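Local coordinates for protein chitinase A (PDB 4MNK) that probably hydrolyses chitin as a class V plant enzyme of glycoside hydrolase family 18, and holds N-acetylglucosamine oligosaccharide in its cleft, at residues Phe326-Ser329 against Val330-Ile334; Tyr304-Gln307 against Gln308-Ala311; Leu338-Ile341 against Ala342-Trp346. One frame throughout, in Å; residues are numbered along the deposited sequence.

Contact 1: Phe326-Ser329 against Val330-Ile334; sequences FFWS and VNQDI. With NAG (2-acetamido-2-deoxy-beta-D-glucopyranose), chain B; NAG (2-acetamido-2-deoxy-beta-D-glucopyranose), chain C.
Trp328 and Gln332 meet at the bound sugar, each presenting an N-H to the acetamido oxygen O7 of NAG (chain C). Trp328 NE1 donates to it over 2.9 Å, nearly straight. Gln332 NE2 reaches the same oxygen over 2.9 Å along a more bent path of 132°. Two donors therefore grip one carbonyl oxygen, with that acetamido group at the edge of the indole. NAG (chain B) takes one face of the ring, its C3 lying 3.5 Å above the plane and offset toward the rim. The opposite face is filled from within the chain: Ser329 CB sits 3.6 Å above the plane, over the ring centre. The peptide bond joining Trp328 to Ser329 is cis, as is common for the tryptophan that ends the last barrel strand in family 18 chitinases.

At Ser329 the turn closes reciprocally. Its N donates to Gln332 OE1 (2.9 Å), although the donor stands 51° out of the carbonyl plane, while Gln332 N donates back to Ser329 O (3.0 Å). The side-chain amide of Gln332 is thus used at both ends, OE1 held by the main chain and NE2 committed to the glycan, an arrangement that would fix its rotation. With chi1 of 55°, Ser329 OG lies between its own backbone N and carbonyl carbon, where Asn331 ND2 donates to it over 2.7 Å.

Strand 324-328 runs between strands 5-11 and 234-247 through backbone hydrogen bonds, and Phe326 meets the ring of Phe9. Ser329 and Asn331 touch Pro11, whereas Gln332 packs on Leu240 and Phe241; beyond them, Asp333 accepts from the backbone N atoms of Ile337 and Leu338, linking the turn to helix 337-346.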
loop_
_atom_site.group_PDB
_atom_site.type_symbol
_atom_site.label_atom_id
_atom_site.label_comp_id
_atom_site.label_asym_id
_atom_site.label_seq_id
_atom_site.Cartn_x
_atom_site.Cartn_y
_atom_site.Cartn_z
ATOM N N PHE A 326 -2.458 0.951 -7.061
ATOM C CA PHE A 326 -1.362 1.620 -6.364
ATOM C C PHE A 326 -0.116 0.751 -6.324
ATOM O O PHE A 326 -0.206 -0.473 -6.400
ATOM C CB PHE A 326 -1.770 2.107 -4.956
ATOM C CG PHE A 326 -1.717 1.054 -3.876
ATOM C CD1 PHE A 326 -0.513 0.720 -3.262
ATOM C CD2 PHE A 326 -2.883 0.442 -3.431
ATOM C CE1 PHE A 326 -0.468 -0.231 -2.248
ATOM C CE2 PHE A 326 -2.849 -0.510 -2.413
ATOM C CZ PHE A 326 -1.639 -0.849 -1.822
ATOM N N PHE A 327 1.041 1.397 -6.204
ATOM C CA PHE A 327 2.306 0.703 -6.029
ATOM C C PHE A 327 2.909 1.004 -4.664
ATOM O O PHE A 327 3.027 2.172 -4.274
ATOM C CB PHE A 327 3.311 1.128 -7.097
ATOM C CG PHE A 327 3.022 0.589 -8.467
ATOM C CD1 PHE A 327 2.564 1.429 -9.478
ATOM C CD2 PHE A 327 3.227 -0.759 -8.754
ATOM C CE1 PHE A 327 2.314 0.930 -10.754
ATOM C CE2 PHE A 327 2.980 -1.264 -10.027
ATOM C CZ PHE A 327 2.523 -0.418 -11.027
ATOM N N TRP A 328 3.289 -0.049 -3.946
ATOM C CA TRP A 328 4.171 0.083 -2.791
ATOM C C TRP A 328 5.488 -0.616 -3.124
ATOM O O TRP A 328 5.476 -1.824 -3.359
ATOM C CB TRP A 328 3.577 -0.561 -1.526
ATOM C CG TRP A 328 4.579 -0.497 -0.412
ATOM C CD1 TRP A 328 5.586 -1.388 -0.162
ATOM C CD2 TRP A 328 4.726 0.554 0.549
ATOM N NE1 TRP A 328 6.339 -0.963 0.906
ATOM C CE2 TRP A 328 5.832 0.224 1.363
ATOM C CE3 TRP A 328 4.021 1.735 0.813
ATOM C CZ2 TRP A 328 6.252 1.037 2.424
ATOM C CZ3 TRP A 328 4.441 2.544 1.864
ATOM C CH2 TRP A 328 5.545 2.190 2.654
ATOM N N SER A 329 6.627 0.083 -3.149
ATOM C CA SER A 329 6.768 1.530 -2.980
ATOM C C SER A 329 7.689 2.021 -4.099
ATOM O O SER A 329 8.531 1.262 -4.593
ATOM C CB SER A 329 7.337 1.874 -1.595
ATOM O OG SER A 329 8.572 1.218 -1.336
ATOM N N VAL A 330 7.535 3.281 -4.500
ATOM C CA VAL A 330 8.110 3.754 -5.767
ATOM C C VAL A 330 9.640 3.790 -5.827
ATOM O O VAL A 330 10.214 3.736 -6.913
ATOM C CB VAL A 330 7.501 5.109 -6.225
ATOM C CG1 VAL A 330 5.997 4.973 -6.427
ATOM C CG2 VAL A 330 7.822 6.232 -5.238
ATOM N N ASN A 331 10.288 3.874 -4.669
ATOM C CA ASN A 331 11.748 3.808 -4.588
ATOM C C ASN A 331 12.307 2.446 -4.996
ATOM O O ASN A 331 13.496 2.325 -5.280
ATOM C CB ASN A 331 12.222 4.147 -3.173
ATOM C CG ASN A 331 11.722 3.156 -2.139
ATOM O OD1 ASN A 331 12.504 2.526 -1.424
ATOM N ND2 ASN A 331 10.415 3.000 -2.066
ATOM N N GLN A 332 11.447 1.429 -5.027
ATOM C CA GLN A 332 11.873 0.055 -5.304
ATOM C C GLN A 332 11.953 -0.288 -6.795
ATOM O O GLN A 332 12.411 -1.374 -7.159
ATOM C CB GLN A 332 10.954 -0.930 -4.585
ATOM C CG GLN A 332 10.980 -0.830 -3.067
ATOM C CD GLN A 332 9.875 -1.642 -2.409
ATOM O OE1 GLN A 332 8.781 -1.800 -2.965
ATOM N NE2 GLN A 332 10.150 -2.157 -1.221
ATOM N N ASP A 333 11.495 0.633 -7.642
ATOM C CA ASP A 333 11.579 0.499 -9.095
ATOM C C ASP A 333 12.174 1.804 -9.614
ATOM O O ASP A 333 11.456 2.698 -10.081
ATOM C CB ASP A 333 10.185 0.235 -9.679
ATOM C CG ASP A 333 10.198 -0.075 -11.173
ATOM O OD1 ASP A 333 11.231 0.108 -11.857
ATOM O OD2 ASP A 333 9.137 -0.504 -11.670
ATOM N N ILE A 334 13.494 1.912 -9.509
ATOM C CA ILE A 334 14.169 3.193 -9.734
ATOM C C ILE A 334 14.005 3.728 -11.158
ATOM O O ILE A 334 13.971 4.942 -11.359
ATOM C CB ILE A 334 15.657 3.186 -9.269
ATOM C CG1 ILE A 334 16.511 2.229 -10.108
ATOM C CG2 ILE A 334 15.751 2.856 -7.777
ATOM C CD1 ILE A 334 18.010 2.427 -9.936
HETATM C C1 NAG B . 2.447 -3.214 4.011
HETATM C C2 NAG B . 2.731 -1.780 4.478
HETATM C C3 NAG B . 4.150 -1.338 4.113
HETATM C C4 NAG B . 5.209 -2.412 4.375
HETATM C C5 NAG B . 4.738 -3.765 3.828
HETATM C C6 NAG B . 5.733 -4.902 4.076
HETATM C C7 NAG B . 1.456 -0.641 2.661
HETATM C C8 NAG B . 0.447 0.429 2.360
HETATM N N2 NAG B . 1.771 -0.811 3.953
HETATM O O1 NAG B . 1.229 -3.660 4.562
HETATM O O3 NAG B . 4.471 -0.150 4.806
HETATM O O4 NAG B . 6.404 -2.020 3.734
HETATM O O5 NAG B . 3.490 -4.089 4.408
HETATM O O6 NAG B . 5.927 -5.099 5.459
HETATM O O7 NAG B . 1.934 -1.301 1.736
HETATM C C1 NAG C . 7.449 -1.766 4.691
HETATM C C2 NAG C . 8.796 -1.954 4.004
HETATM C C3 NAG C . 9.938 -1.716 4.989
HETATM C C4 NAG C . 9.774 -0.403 5.765
HETATM C C5 NAG C . 8.329 -0.179 6.240
HETATM C C6 NAG C . 8.112 1.255 6.720
HETATM C C7 NAG C . 8.850 -3.494 2.109
HETATM C C8 NAG C . 8.977 -4.921 1.668
HETATM N N2 NAG C . 8.902 -3.281 3.424
HETATM O O3 NAG C . 11.156 -1.702 4.277
HETATM O O4 NAG C . 10.624 -0.428 6.896
HETATM O O5 NAG C . 7.380 -0.456 5.222
HETATM O O6 NAG C . 8.204 2.156 5.636
HETATM O O7 NAG C . 8.709 -2.600 1.275
#

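Contact 2: Tyr304-Gln307 against Gln308-Ala311; sequences YDNQ and QSVA
Asn306 and Ser309 exchange side-chain-to-backbone hydrogen bonds and so form a capping box. As N-cap, Asn306 accepts from Ser309 N through OD1 at 3.0 Å, nearly straight at both ends (N-H...O 172°, C=O...N 169°). In return Asn306 N donates to Ser309 OG over 2.9 Å. Ser309 OG donates in turn to Asp305 OD1 (2.7 Å), which receives it on its anti lone pair, away from OD2, so OG both accepts and donates. A chi1 of 69° swings OG back between its backbone N and carbonyl carbon, facing the loop. Replacing Ser309 by alanine removes the hydroxyl, which is likely to leave Asn306 N without this acceptor and Asp305 OD1 without this donor, weakening the cap.

The main chain starts helical pairing at once, with Val310 N bonded to Asn306 O at 2.9 Å. Solvent adds a bridge: one water accepts from Asn306 ND2 and donates to Gln308 OE1. Nonpolar contact is slighter, Val310 CG2 lying 3.9 Å from Asp305 CB.

The cap joins strand 300-304 to helix 307-319. Asp305 and Val310 pack on Ile238 of strand 234-247, and Ala311 touches helix 337-346.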
loop_
_atom_site.group_PDB
_atom_site.type_symbol
_atom_site.label_atom_id
_atom_site.label_comp_id
_atom_site.label_asym_id
_atom_site.label_seq_id
_atom_site.Cartn_x
_atom_site.Cartn_y
_atom_site.Cartn_z
ATOM N N TYR A 304 7.713 -12.241 -7.536
ATOM C CA TYR A 304 7.481 -10.806 -7.715
ATOM C C TYR A 304 6.547 -10.556 -8.891
ATOM O O TYR A 304 6.104 -11.494 -9.562
ATOM C CB TYR A 304 8.815 -10.073 -7.945
ATOM C CG TYR A 304 9.571 -10.589 -9.151
ATOM C CD1 TYR A 304 9.548 -9.898 -10.365
ATOM C CD2 TYR A 304 10.281 -11.789 -9.091
ATOM C CE1 TYR A 304 10.227 -10.387 -11.484
ATOM C CE2 TYR A 304 10.959 -12.284 -10.197
ATOM C CZ TYR A 304 10.927 -11.581 -11.386
ATOM O OH TYR A 304 11.605 -12.092 -12.468
ATOM N N ASP A 305 6.251 -9.283 -9.136
ATOM C CA ASP A 305 5.511 -8.880 -10.321
ATOM C C ASP A 305 6.452 -8.305 -11.365
ATOM O O ASP A 305 7.338 -7.508 -11.047
ATOM C CB ASP A 305 4.421 -7.870 -9.965
ATOM C CG ASP A 305 3.168 -8.541 -9.445
ATOM O OD1 ASP A 305 2.513 -9.260 -10.232
ATOM O OD2 ASP A 305 2.842 -8.357 -8.253
ATOM N N ASN A 306 6.265 -8.726 -12.611
ATOM C CA ASN A 306 7.064 -8.202 -13.712
ATOM C C ASN A 306 6.208 -7.447 -14.723
ATOM O O ASN A 306 5.029 -7.183 -14.480
ATOM C CB ASN A 306 7.920 -9.300 -14.367
ATOM C CG ASN A 306 7.108 -10.295 -15.190
ATOM O OD1 ASN A 306 5.882 -10.214 -15.288
ATOM N ND2 ASN A 306 7.808 -11.249 -15.789
ATOM N N GLN A 307 6.807 -7.101 -15.856
ATOM C CA GLN A 307 6.135 -6.310 -16.873
ATOM C C GLN A 307 4.822 -6.960 -17.330
ATOM O O GLN A 307 3.791 -6.293 -17.456
ATOM C CB GLN A 307 7.086 -6.082 -18.053
ATOM C CG GLN A 307 8.341 -5.243 -17.715
ATOM C CD GLN A 307 9.578 -6.055 -17.309
ATOM O OE1 GLN A 307 9.506 -7.017 -16.534
ATOM N NE2 GLN A 307 10.735 -5.638 -17.817
ATOM N N GLN A 308 4.860 -8.272 -17.545
ATOM C CA GLN A 308 3.681 -9.016 -17.978
ATOM C C GLN A 308 2.607 -9.112 -16.893
ATOM O O GLN A 308 1.434 -8.845 -17.156
ATOM C CB GLN A 308 4.067 -10.412 -18.467
ATOM C CG GLN A 308 2.909 -11.183 -19.075
ATOM C CD GLN A 308 3.333 -12.486 -19.715
ATOM O OE1 GLN A 308 4.484 -12.910 -19.605
ATOM N NE2 GLN A 308 2.396 -13.129 -20.398
ATOM N N SER A 309 2.999 -9.486 -15.678
ATOM C CA SER A 309 2.005 -9.653 -14.618
ATOM C C SER A 309 1.365 -8.325 -14.211
ATOM O O SER A 309 0.178 -8.290 -13.902
ATOM C CB SER A 309 2.569 -10.412 -13.412
ATOM O OG SER A 309 3.529 -9.649 -12.710
ATOM N N VAL A 310 2.135 -7.235 -14.238
ATOM C CA VAL A 310 1.579 -5.916 -13.927
ATOM C C VAL A 310 0.536 -5.503 -14.970
ATOM O O VAL A 310 -0.551 -5.043 -14.617
ATOM C CB VAL A 310 2.680 -4.838 -13.752
ATOM C CG1 VAL A 310 2.080 -3.433 -13.721
ATOM C CG2 VAL A 310 3.465 -5.093 -12.476
ATOM N N ALA A 311 0.849 -5.687 -16.251
ATOM C CA ALA A 311 -0.117 -5.376 -17.304
ATOM C C ALA A 311 -1.403 -6.179 -17.114
ATOM O O ALA A 311 -2.503 -5.656 -17.277
ATOM C CB ALA A 311 0.474 -5.630 -18.676
HETATM O O HOH W 1 6.875 -12.248 -18.438
#

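Contact 3: Leu338-Ile341 against Ala342-Trp346; sequences LPKI and ASDTW
Lys340 and Asp344, one helical turn apart, form a salt bridge on an exposed flank of the helix. Lys340 NZ is 2.9 Å from Asp344 OD1, which receives it on the syn lone pair; the second bond, from Lys340 NZ to Asp344 OD2, is weak at 3.4 Å. The ammonium is therefore shared unequally across the mouth of the carboxylate. The bend that makes this possible lies at chi2 of the lysine (60°): its first torsion is extended, and the turn at the next bond carries the chain forward along the helix, so that CE also comes within 3.4 Å of Asp344 OD2.

A second side-chain bond turns inward to the main chain. Thr345 OG1 donates to Ile341 O over 2.7 Å, and Thr345 N binds the same oxygen over 2.8 Å. The two donors arrive from opposite faces of the carbonyl plane, the hydroxyl 42° out of it, so one acceptor is doubly gripped. With chi1 of -59°, OG1 stands beside its own backbone N, the setting that lets both reach back together.

Backbone bonds complete the frame: Ala342 N, Ser343 N and Asp344 N each donate to the carbonyl four residues earlier, the first to Leu338 O over 3.0 Å.

Ser343 OG is hydrogen-bonded to Lys6 NZ, and the Trp346 ring has a cation-pi contact with Lys318, while Ala342 faces Tyr325 and Phe327 of strand 324-328. Coming directly after that strand, which pairs with strand 5-11 to close the barrel, this is the helix that follows the last strand of a family 18 TIM barrel, with the i to i+4 bonding of an alpha-helix throughout.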
loop_
_atom_site.group_PDB
_atom_site.type_symbol
_atom_site.label_atom_id
_atom_site.label_comp_id
_atom_site.label_asym_id
_atom_site.label_seq_id
_atom_site.Cartn_x
_atom_site.Cartn_y
_atom_site.Cartn_z
ATOM N N LEU A 338 7.690 -0.669 -14.006
ATOM C CA LEU A 338 6.346 -1.173 -13.759
ATOM C C LEU A 338 5.280 -0.071 -13.711
ATOM O O LEU A 338 4.194 -0.258 -14.255
ATOM C CB LEU A 338 6.316 -2.098 -12.537
ATOM C CG LEU A 338 7.262 -3.302 -12.633
ATOM C CD1 LEU A 338 7.167 -4.150 -11.385
ATOM C CD2 LEU A 338 6.988 -4.148 -13.877
ATOM N N PRO A 339 5.585 1.092 -13.093
ATOM C CA PRO A 339 4.617 2.184 -13.229
ATOM C C PRO A 339 4.348 2.612 -14.681
ATOM O O PRO A 339 3.229 3.010 -14.997
ATOM C CB PRO A 339 5.253 3.314 -12.412
ATOM C CG PRO A 339 6.028 2.593 -11.362
ATOM C CD PRO A 339 6.620 1.420 -12.093
ATOM N N LYS A 340 5.349 2.512 -15.556
ATOM C CA LYS A 340 5.152 2.836 -16.971
ATOM C C LYS A 340 4.186 1.875 -17.670
ATOM O O LYS A 340 3.244 2.312 -18.331
ATOM C CB LYS A 340 6.494 2.920 -17.711
ATOM C CG LYS A 340 6.400 3.180 -19.221
ATOM C CD LYS A 340 5.692 4.487 -19.560
ATOM C CE LYS A 340 5.788 4.791 -21.050
ATOM N NZ LYS A 340 4.682 5.671 -21.525
ATOM N N ILE A 341 4.431 0.577 -17.507
ATOM C CA ILE A 341 3.557 -0.455 -18.053
ATOM C C ILE A 341 2.124 -0.297 -17.556
ATOM O O ILE A 341 1.176 -0.367 -18.339
ATOM C CB ILE A 341 4.089 -1.850 -17.706
ATOM C CG1 ILE A 341 5.264 -2.173 -18.622
ATOM C CG2 ILE A 341 2.995 -2.893 -17.849
ATOM C CD1 ILE A 341 6.454 -2.658 -17.893
ATOM N N ALA A 342 1.980 -0.052 -16.257
ATOM C CA ALA A 342 0.669 0.114 -15.625
ATOM C C ALA A 342 -0.093 1.300 -16.218
ATOM O O ALA A 342 -1.270 1.177 -16.572
ATOM C CB ALA A 342 0.816 0.263 -14.127
ATOM N N SER A 343 0.592 2.435 -16.348
ATOM C CA SER A 343 -0.015 3.636 -16.913
ATOM C C SER A 343 -0.429 3.421 -18.368
ATOM O O SER A 343 -1.540 3.787 -18.759
ATOM C CB SER A 343 0.937 4.824 -16.787
ATOM O OG SER A 343 0.328 6.004 -17.280
ATOM N N ASP A 344 0.454 2.810 -19.155
ATOM C CA ASP A 344 0.165 2.497 -20.553
ATOM C C ASP A 344 -1.011 1.528 -20.688
ATOM O O ASP A 344 -1.830 1.668 -21.592
ATOM C CB ASP A 344 1.400 1.915 -21.251
ATOM C CG ASP A 344 2.455 2.968 -21.585
ATOM O OD1 ASP A 344 2.260 4.168 -21.291
ATOM O OD2 ASP A 344 3.493 2.582 -22.158
ATOM N N THR A 345 -1.092 0.552 -19.785
ATOM C CA THR A 345 -2.165 -0.448 -19.826
ATOM C C THR A 345 -3.539 0.176 -19.601
ATOM O O THR A 345 -4.472 -0.082 -20.364
ATOM C CB THR A 345 -1.926 -1.596 -18.818
ATOM O OG1 THR A 345 -0.679 -2.235 -19.117
ATOM C CG2 THR A 345 -3.037 -2.639 -18.896
ATOM N N TRP A 346 -3.669 1.003 -18.568
ATOM C CA TRP A 346 -4.959 1.630 -18.301
ATOM C C TRP A 346 -5.365 2.568 -19.439
ATOM O O TRP A 346 -6.534 2.608 -19.825
ATOM C CB TRP A 346 -4.977 2.359 -16.960
ATOM C CG TRP A 346 -6.377 2.558 -16.452
ATOM C CD1 TRP A 346 -7.305 3.443 -16.930
ATOM C CD2 TRP A 346 -7.019 1.845 -15.385
ATOM N NE1 TRP A 346 -8.478 3.328 -16.224
ATOM C CE2 TRP A 346 -8.331 2.357 -15.270
ATOM C CE3 TRP A 346 -6.612 0.826 -14.514
ATOM C CZ2 TRP A 346 -9.241 1.888 -14.314
ATOM C CZ3 TRP A 346 -7.518 0.361 -13.562
ATOM C CH2 TRP A 346 -8.815 0.893 -13.472
#

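How the contacts relate
Following the chain, the three contacts come in series; none nests within or crosses another. Contact 2 closes the turn from strand 300-304 into helix 307-319. That helix leads to strand 324-328, at whose end contact 1 folds the chain back beside the glycan. Contact 3 then spans most of helix 337-346. Space brings them together: Phe327 CZ of contact 1 lies 4.1 Å from Val310 CG1 of contact 2 and 3.6 Å from Ala342 CB of contact 3, placing one strand residue against both helices. Asp305 O and Leu338 CD1, 3.4 Å apart, join contacts 2 and 3 directly. Helices 307-319 and 337-346 are thus tied to strand 324-328, whose end carries the sugar-binding turn.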